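Local coordinates for protein rhamnonate dehydratase (Gibberella zeae PH-1, PDB 3FXG) that probably dehydrates L-rhamnonate to its 2-keto-3-deoxy acid, as a magnesium-dependent member of the enolase superfamily, at residues S43-K48 with D222-L227. Sequence-based numbering, arbitrary orientation.
With MG (magnesium ion), chain I.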
# COMPACT_ATOMS: atom_id res chain seq x y z
N SER A 43 -25.48 -26.50 4.85
CA SER A 43 -25.59 -25.05 4.88
C SER A 43 -25.43 -24.52 3.46
O SER A 43 -24.48 -24.89 2.76
CB SER A 43 -24.50 -24.46 5.79
OG SER A 43 -24.61 -23.05 5.88
N THR A 44 -26.36 -23.68 3.03
CA THR A 44 -26.33 -23.10 1.68
C THR A 44 -26.71 -21.62 1.74
O THR A 44 -27.11 -21.12 2.79
CB THR A 44 -27.33 -23.81 0.74
OG1 THR A 44 -28.65 -23.32 0.99
CG2 THR A 44 -27.31 -25.32 0.96
N PRO A 45 -26.58 -20.90 0.61
CA PRO A 45 -26.92 -19.48 0.56
C PRO A 45 -28.40 -19.23 0.85
O PRO A 45 -28.79 -18.12 1.23
CB PRO A 45 -26.56 -19.08 -0.87
CG PRO A 45 -25.41 -19.99 -1.19
CD PRO A 45 -25.90 -21.31 -0.63
N ALA A 46 -29.22 -20.26 0.68
CA ALA A 46 -30.66 -20.15 0.92
C ALA A 46 -31.09 -20.66 2.29
O ALA A 46 -32.27 -20.60 2.63
CB ALA A 46 -31.43 -20.89 -0.18
N SER A 47 -30.14 -21.16 3.07
CA SER A 47 -30.46 -21.69 4.40
C SER A 47 -31.00 -20.63 5.34
O SER A 47 -31.48 -20.94 6.43
CB SER A 47 -29.22 -22.35 5.01
OG SER A 47 -28.86 -23.51 4.28
N LYS A 48 -30.92 -19.37 4.92
CA LYS A 48 -31.40 -18.25 5.72
C LYS A 48 -32.92 -18.33 5.90
O LYS A 48 -33.47 -17.78 6.85
CB LYS A 48 -31.06 -16.92 5.02
CG LYS A 48 -29.58 -16.77 4.64
CD LYS A 48 -29.35 -15.53 3.78
CE LYS A 48 -29.68 -14.24 4.51
NZ LYS A 48 -28.78 -13.97 5.66
N ASP A 222 -16.63 -28.58 3.68
CA ASP A 222 -17.22 -27.83 2.58
C ASP A 222 -18.33 -26.95 3.13
O ASP A 222 -19.23 -27.43 3.82
CB ASP A 222 -17.79 -28.79 1.53
CG ASP A 222 -18.14 -28.09 0.23
OD1 ASP A 222 -19.02 -27.20 0.25
OD2 ASP A 222 -17.54 -28.42 -0.80
N CYS A 223 -18.28 -25.66 2.81
CA CYS A 223 -19.26 -24.71 3.31
C CYS A 223 -20.24 -24.17 2.26
O CYS A 223 -21.08 -23.31 2.56
CB CYS A 223 -18.54 -23.55 4.01
SG CYS A 223 -17.47 -24.09 5.39
N TYR A 224 -20.13 -24.68 1.03
CA TYR A 224 -21.00 -24.29 -0.08
C TYR A 224 -21.42 -22.81 -0.11
O TYR A 224 -22.60 -22.49 -0.04
CB TYR A 224 -22.26 -25.19 -0.07
CG TYR A 224 -23.04 -25.20 -1.38
CD1 TYR A 224 -22.47 -25.68 -2.56
CD2 TYR A 224 -24.34 -24.70 -1.43
CE1 TYR A 224 -23.18 -25.67 -3.77
CE2 TYR A 224 -25.06 -24.68 -2.63
CZ TYR A 224 -24.48 -25.17 -3.79
OH TYR A 224 -25.17 -25.12 -4.98
N MSE A 225 -20.42 -21.93 -0.22
CA MSE A 225 -20.61 -20.47 -0.28
C MSE A 225 -21.69 -19.91 0.66
O MSE A 225 -22.32 -18.90 0.36
CB MSE A 225 -20.88 -20.04 -1.73
CG MSE A 225 -22.11 -20.66 -2.40
SE MSE A 225 -22.24 -20.42 -4.36
CE MSE A 225 -23.32 -21.97 -4.75
N SER A 226 -21.86 -20.54 1.82
CA SER A 226 -22.92 -20.14 2.74
C SER A 226 -22.59 -19.30 3.97
O SER A 226 -23.50 -18.88 4.68
CB SER A 226 -23.65 -21.39 3.22
OG SER A 226 -22.82 -22.13 4.11
N LEU A 227 -21.31 -19.04 4.25
CA LEU A 227 -20.98 -18.27 5.44
C LEU A 227 -20.62 -16.82 5.13
O LEU A 227 -20.93 -16.30 4.06
CB LEU A 227 -19.81 -18.94 6.19
CG LEU A 227 -19.92 -20.47 6.34
CD1 LEU A 227 -18.71 -20.98 7.12
CD2 LEU A 227 -21.22 -20.84 7.05
MG MG I . -17.09 -27.71 -2.87
O HOH W 1 -26.22 -18.55 3.92
O HOH W 2 -18.60 -26.12 -2.22
O HOH W 3 -17.02 -30.07 -3.66
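Pro45 and Ser226 bring the two backbones together, their CA atoms 4.6 Å apart. Segment 43-48 makes a type I beta turn from Thr44 to Ser47. Segment 222-227 begins with the metal ligand Asp222, at the end of strand 219-222 of the enolase-superfamily barrel, and runs into the loop before helix 229-238. One direct hydrogen bond crosses the contact: Ser43 OG donates to Ser226 OG at 2.7 Å. Ser226 OG in turn donates to Cys223 O, in the carbonyl plane, and Ser226 N donates to the same oxygen. Water 1 bridges the backbones by donating to Thr44 O and Ser226 O. Thr44 CB lies in the plane of the Tyr224 ring at its edge, 3.8 Å from Tyr224 CD2. The side chain of Pro45 crosses that of Tyr224 at about a right angle, Pro45 CD 3.8 Å from Tyr224 CD2. Pro45 CG packs 3.6 Å from CG of Met225, which is a selenomethionine here. Met225 CE sits over one face of the Tyr224 ring, toward the rim. Met121 of a second subunit packs on both Pro45 and Met225. Glu248 and Glu275 share the magnesium with Asp222. Asp222 OD2 binds magnesium at 2.2 Å, while OD1 accepts from Tyr224 N at 2.9 Å in an Asx turn.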